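Long-range contact in adhesion G-protein coupled receptor G6 (Danio rerio, PDB 6V55), which is an adhesion G-protein coupled receptor linked to myelination, whose large calcium-binding extracellular region probably senses partners outside the cell: residues A145-F150 with R274-A279. Sequence-based numbering, arbitrary orientation.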
loop_
_atom_site.group_PDB
_atom_site.type_symbol
_atom_site.label_atom_id
_atom_site.label_comp_id
_atom_site.label_asym_id
_atom_site.label_seq_id
_atom_site.Cartn_x
_atom_site.Cartn_y
_atom_site.Cartn_z
ATOM N N ALA A 145 52.144 9.713 16.117
ATOM C CA ALA A 145 52.042 8.813 14.978
ATOM C C ALA A 145 50.631 8.911 14.404
ATOM O O ALA A 145 49.663 9.090 15.147
ATOM C CB ALA A 145 52.348 7.353 15.339
ATOM N N PHE A 146 50.521 8.806 13.077
ATOM C CA PHE A 146 49.220 8.828 12.418
ATOM C C PHE A 146 49.281 8.069 11.098
ATOM O O PHE A 146 50.334 7.967 10.470
ATOM C CB PHE A 146 48.684 10.267 12.174
ATOM C CG PHE A 146 49.556 11.160 11.280
ATOM C CD1 PHE A 146 49.476 11.126 9.883
ATOM C CD2 PHE A 146 50.350 12.137 11.847
ATOM C CE1 PHE A 146 50.259 11.947 9.096
ATOM C CE2 PHE A 146 51.124 12.984 11.042
ATOM C CZ PHE A 146 51.071 12.879 9.681
ATOM N N THR A 147 48.104 7.646 10.630
ATOM C CA THR A 147 47.868 7.292 9.233
ATOM C C THR A 147 46.710 8.133 8.727
ATOM O O THR A 147 45.648 8.147 9.353
ATOM C CB THR A 147 47.522 5.812 9.065
ATOM O OG1 THR A 147 48.561 5.002 9.631
ATOM C CG2 THR A 147 47.343 5.473 7.593
ATOM N N VAL A 148 46.901 8.847 7.625
ATOM C CA VAL A 148 45.806 9.551 6.965
ATOM C C VAL A 148 45.676 8.993 5.552
ATOM O O VAL A 148 46.680 8.834 4.852
ATOM C CB VAL A 148 45.997 11.088 6.985
ATOM C CG1 VAL A 148 47.406 11.511 6.592
ATOM C CG2 VAL A 148 44.980 11.806 6.101
ATOM N N CYS A 149 44.448 8.615 5.162
ATOM C CA CYS A 149 44.153 8.196 3.796
ATOM C C CYS A 149 42.973 8.967 3.242
ATOM O O CYS A 149 41.995 9.233 3.947
ATOM C CB CYS A 149 43.808 6.716 3.676
ATOM S SG CYS A 149 44.756 5.635 4.713
ATOM N N PHE A 150 43.045 9.263 1.959
ATOM C CA PHE A 150 41.938 9.891 1.266
ATOM C C PHE A 150 42.043 9.494 -0.195
ATOM O O PHE A 150 43.012 8.854 -0.613
ATOM C CB PHE A 150 41.930 11.424 1.456
ATOM C CG PHE A 150 43.272 12.077 1.283
ATOM C CD1 PHE A 150 44.115 12.282 2.376
ATOM C CD2 PHE A 150 43.677 12.513 0.031
ATOM C CE1 PHE A 150 45.350 12.876 2.209
ATOM C CE2 PHE A 150 44.901 13.115 -0.146
ATOM C CZ PHE A 150 45.745 13.292 0.948
ATOM N N ARG A 274 40.104 9.738 6.149
ATOM C CA ARG A 274 40.140 9.037 7.424
ATOM C C ARG A 274 41.494 9.257 8.099
ATOM O O ARG A 274 42.501 9.513 7.439
ATOM C CB ARG A 274 39.868 7.527 7.247
ATOM C CG ARG A 274 38.524 7.135 6.604
ATOM C CD ARG A 274 38.583 5.741 5.976
ATOM N NE ARG A 274 39.242 5.729 4.670
ATOM C CZ ARG A 274 39.747 4.635 4.093
ATOM N NH1 ARG A 274 39.668 3.457 4.717
ATOM N NH2 ARG A 274 40.342 4.721 2.898
ATOM N N LEU A 275 41.500 9.159 9.434
ATOM C CA LEU A 275 42.678 9.407 10.266
ATOM C C LEU A 275 42.747 8.385 11.393
ATOM O O LEU A 275 41.722 8.026 11.975
ATOM C CB LEU A 275 42.647 10.824 10.854
ATOM C CG LEU A 275 43.805 11.349 11.706
ATOM C CD1 LEU A 275 45.128 11.236 10.964
ATOM C CD2 LEU A 275 43.513 12.783 12.069
ATOM N N TRP A 276 43.959 7.942 11.711
ATOM C CA TRP A 276 44.195 6.922 12.725
ATOM C C TRP A 276 45.290 7.363 13.690
ATOM O O TRP A 276 46.118 8.221 13.379
ATOM C CB TRP A 276 44.640 5.592 12.110
ATOM C CG TRP A 276 43.599 4.766 11.431
ATOM C CD1 TRP A 276 42.917 3.698 11.960
ATOM C CD2 TRP A 276 43.162 4.887 10.073
ATOM N NE1 TRP A 276 42.069 3.164 11.017
ATOM C CE2 TRP A 276 42.204 3.874 9.851
ATOM C CE3 TRP A 276 43.489 5.756 9.018
ATOM C CZ2 TRP A 276 41.566 3.711 8.620
ATOM C CZ3 TRP A 276 42.859 5.588 7.786
ATOM C CH2 TRP A 276 41.907 4.578 7.601
ATOM N N ASP A 277 45.319 6.672 14.839
ATOM C CA ASP A 277 46.206 6.911 15.974
ATOM C C ASP A 277 47.617 6.378 15.777
ATOM O O ASP A 277 48.530 6.786 16.502
ATOM C CB ASP A 277 45.625 6.229 17.208
ATOM C CG ASP A 277 45.116 7.203 18.214
ATOM O OD1 ASP A 277 45.317 8.420 17.993
ATOM O OD2 ASP A 277 44.524 6.749 19.230
ATOM N N HIS A 278 47.810 5.446 14.861
ATOM C CA HIS A 278 49.081 4.765 14.699
ATOM C C HIS A 278 49.484 4.842 13.240
ATOM O O HIS A 278 48.651 5.099 12.363
ATOM C CB HIS A 278 48.996 3.299 15.143
ATOM C CG HIS A 278 47.764 2.594 14.659
ATOM N ND1 HIS A 278 46.549 2.684 15.308
ATOM C CD2 HIS A 278 47.557 1.792 13.587
ATOM C CE1 HIS A 278 45.647 1.974 14.656
ATOM N NE2 HIS A 278 46.235 1.417 13.611
ATOM N N ALA A 279 50.770 4.625 12.985
ATOM C CA ALA A 279 51.244 4.496 11.618
ATOM C C ALA A 279 51.248 3.034 11.220
ATOM O O ALA A 279 51.782 2.186 11.942
ATOM C CB ALA A 279 52.636 5.064 11.442
#
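Residues 145-150 and 274-276, on strands 145-154 and 268-276, run antiparallel, knit most firmly at the C149–R274 pair, where R274 N reaches C149 O at 2.9 Å, nearly along the C=O axis, and C149 N returns a bond to R274 O. On the face carrying T147, C149, R274 and W276, the small C149 fits beside the indole: its SG, turned beside its own backbone N (chi1 -38°), meets W276 CZ3 obliquely at 3.6 Å. The W276 ring presents its edge to T147 O, with CE3 3.2 Å away. R274 is long enough to bend back: NE and NH1 bond the backbone carbonyls of N272 and T289. On the other face, apolar L275 CD1 lies 3.9 Å from F146 CB and meets V148 CB. Toward A145 the pairing loosens: T147 N to W276 O is weak, and exposed D277, charged and suited to solvent, directs its CB away from 145-150. There T147 OG1 takes over, bonding H278 O at 2.7 Å on a lone pair. The pair lies between strands 122-123 and 209-216, and its F146/V148/F150 face packs on strands 161-167 and 173-180, as in the concanavalin-like jelly-roll sandwich of the pentaxin family.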